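Local coordinates for protein mirolysin (Tannerella forsythia, PDB 6R7V) that is a zinc metallopeptidase of the pappalysin family of metzincins, probably cleaving proteins with a catalytic zinc, here held as a latent zymogen by a cysteine switch, at residues N75-R80 with T204-V209. The protein carries 1 engineered substitution. Numbering follows the deposited sequence.
Sequences NEDFRR and TATHAV. Engineered in segment 204-209: Ala-208 (natural residue Glu). With ZN (zinc ion), chain D.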
loop_
_atom_site.group_PDB
_atom_site.type_symbol
_atom_site.label_atom_id
_atom_site.label_comp_id
_atom_site.label_asym_id
_atom_site.label_seq_id
_atom_site.Cartn_x
_atom_site.Cartn_y
_atom_site.Cartn_z
ATOM N N ASN A 75 6.329 6.526 -7.469
ATOM C CA ASN A 75 7.530 6.265 -8.265
ATOM C C ASN A 75 8.796 6.681 -7.537
ATOM O O ASN A 75 9.817 6.022 -7.718
ATOM C CB ASN A 75 7.428 6.941 -9.613
ATOM C CG ASN A 75 6.543 6.124 -10.546
ATOM O OD1 ASN A 75 6.772 4.934 -10.690
ATOM N ND2 ASN A 75 5.543 6.717 -11.171
ATOM N N GLU A 76 8.732 7.687 -6.678
ATOM C CA GLU A 76 9.891 8.035 -5.866
ATOM C C GLU A 76 10.134 7.001 -4.794
ATOM O O GLU A 76 11.245 6.446 -4.684
ATOM C CB GLU A 76 9.679 9.388 -5.161
ATOM C CG GLU A 76 9.707 10.573 -6.113
ATOM C CD GLU A 76 9.480 11.918 -5.437
ATOM O OE1 GLU A 76 9.428 11.987 -4.188
ATOM O OE2 GLU A 76 9.329 12.912 -6.178
ATOM N N ASP A 77 9.080 6.679 -4.006
ATOM C CA ASP A 77 9.298 5.799 -2.853
ATOM C C ASP A 77 9.648 4.378 -3.236
ATOM O O ASP A 77 10.428 3.747 -2.500
ATOM C CB ASP A 77 8.047 5.830 -1.974
ATOM C CG ASP A 77 7.773 7.205 -1.345
ATOM O OD1 ASP A 77 8.668 8.089 -1.418
ATOM O OD2 ASP A 77 6.693 7.379 -0.742
ATOM N N PHE A 78 9.089 3.867 -4.332
ATOM C CA PHE A 78 9.363 2.495 -4.783
ATOM C C PHE A 78 10.608 2.383 -5.670
ATOM O O PHE A 78 10.907 1.293 -6.183
ATOM C CB PHE A 78 8.124 1.943 -5.505
ATOM C CG PHE A 78 7.026 1.525 -4.561
ATOM C CD1 PHE A 78 6.121 2.461 -4.055
ATOM C CD2 PHE A 78 6.927 0.207 -4.122
ATOM C CE1 PHE A 78 5.160 2.083 -3.107
ATOM C CE2 PHE A 78 5.921 -0.173 -3.200
ATOM C CZ PHE A 78 5.039 0.766 -2.720
ATOM N N ARG A 79 11.364 3.483 -5.823
ATOM C CA ARG A 79 12.612 3.414 -6.602
ATOM C C ARG A 79 13.742 4.094 -5.813
ATOM O O ARG A 79 14.797 4.408 -6.395
ATOM C CB ARG A 79 12.416 4.070 -7.967
ATOM C CG ARG A 79 11.437 3.301 -8.864
ATOM C CD ARG A 79 11.388 3.895 -10.264
ATOM N NE ARG A 79 10.985 5.298 -10.286
ATOM C CZ ARG A 79 11.025 6.049 -11.383
ATOM N NH1 ARG A 79 11.464 5.543 -12.526
ATOM N NH2 ARG A 79 10.662 7.322 -11.336
ATOM N N ARG A 80 13.539 4.311 -4.498
ATOM C CA ARG A 80 14.472 5.063 -3.648
ATOM C C ARG A 80 14.956 6.366 -4.353
ATOM O O ARG A 80 16.149 6.718 -4.344
ATOM C CB ARG A 80 15.642 4.201 -3.156
ATOM C CG ARG A 80 16.312 4.870 -1.940
ATOM C CD ARG A 80 16.929 3.932 -0.909
ATOM N NE ARG A 80 17.466 4.688 0.227
ATOM C CZ ARG A 80 16.755 5.170 1.257
ATOM N NH1 ARG A 80 15.433 4.996 1.314
ATOM N NH2 ARG A 80 17.356 5.868 2.218
ATOM N N THR A 204 0.383 7.915 2.678
ATOM C CA THR A 204 -0.737 7.028 3.003
ATOM C C THR A 204 -0.847 5.991 1.870
ATOM O O THR A 204 -0.982 4.785 2.122
ATOM C CB THR A 204 -2.041 7.810 3.232
ATOM O OG1 THR A 204 -1.822 8.721 4.316
ATOM C CG2 THR A 204 -3.200 6.901 3.572
ATOM N N ALA A 205 -0.741 6.446 0.616
ATOM C CA ALA A 205 -0.810 5.474 -0.484
ATOM C C ALA A 205 0.451 4.624 -0.580
ATOM O O ALA A 205 0.336 3.463 -0.931
ATOM C CB ALA A 205 -1.066 6.186 -1.814
ATOM N N THR A 206 1.650 5.180 -0.278
ATOM C CA THR A 206 2.848 4.319 -0.298
ATOM C C THR A 206 2.670 3.167 0.679
ATOM O O THR A 206 2.929 1.999 0.330
ATOM C CB THR A 206 4.094 5.140 0.096
ATOM O OG1 THR A 206 4.257 6.121 -0.940
ATOM C CG2 THR A 206 5.370 4.291 0.135
ATOM N N HIS A 207 2.168 3.489 1.890
ATOM C CA HIS A 207 1.928 2.493 2.931
ATOM C C HIS A 207 0.870 1.460 2.459
ATOM O O HIS A 207 1.079 0.247 2.616
ATOM C CB HIS A 207 1.462 3.264 4.170
ATOM C CG HIS A 207 1.032 2.431 5.330
ATOM N ND1 HIS A 207 1.820 2.310 6.460
ATOM C CD2 HIS A 207 -0.128 1.758 5.524
ATOM C CE1 HIS A 207 1.121 1.565 7.298
ATOM N NE2 HIS A 207 -0.050 1.192 6.760
ATOM N N ALA A 208 -0.261 1.939 1.898
ATOM C CA ALA A 208 -1.339 1.035 1.458
ATOM C C ALA A 208 -0.869 0.154 0.332
ATOM O O ALA A 208 -1.210 -1.034 0.301
ATOM C CB ALA A 208 -2.544 1.838 1.003
ATOM N N VAL A 209 -0.130 0.722 -0.635
ATOM C CA VAL A 209 0.381 -0.083 -1.761
ATOM C C VAL A 209 1.369 -1.141 -1.204
ATOM O O VAL A 209 1.382 -2.273 -1.704
ATOM C CB VAL A 209 0.985 0.817 -2.885
ATOM C CG1 VAL A 209 1.706 -0.000 -3.954
ATOM C CG2 VAL A 209 -0.102 1.680 -3.518
HETATM ZN ZN ZN D . -1.420 -0.193 7.297
#
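Asp-77 and Thr-206 mark the closest backbone approach, 7.1 Å between their CA atoms, where the last turn of helix 64-77 and the start of the loop after it meet the zinc-binding helix 203-212. Both side chains start toward the opposite segment and cross at about a right angle. Thr-206 OG1 donates a 2.7 Å hydrogen bond to Asp-77 OD2, reaching the anti side of this oxygen 15° out of the carboxylate plane. With OG1 beside its own backbone N (chi1 -64°), Thr-206 turns its methyl CG2 against the Asp-77 stem, 3.7 Å from CB, so hydroxyl and methyl both bear on the one aspartate. Phe-78, the first residue to leave helical geometry, leads its ring past Thr-206 in the opposite direction. Ring atom CE1 lies 3.9 Å from Thr-206 CG2, and the carbonyl oxygen of Thr-206 sits at the ring edge, near its plane, 3.9 Å from CZ. CZ also touches Val-209 CG1 at 3.6 Å, an oblique apolar contact about one helical turn further on. Leu-74 adds to this packing beside Thr-206 and Val-209. Asp-77 OD2 also forms a salt bridge with Arg-203, so this buried oxygen serves two partners, and the positive charge probably favours the ionised carboxylate. The CB of His-207 points away from segment 75-80, and its NE2 binds zinc at 2.0 Å, together with His-211, His-217 and Cys-6, the last consistent with the cysteine switch of the zymogen. Engineered Ala-208 stands where the natural sequence has the glutamate of the zinc-binding HEXXH motif. The buried hydrogen bond and the methyl contact would together hold the Thr-206 rotation, while the Phe-78 packing completes the join between helices 64-77 and 203-212.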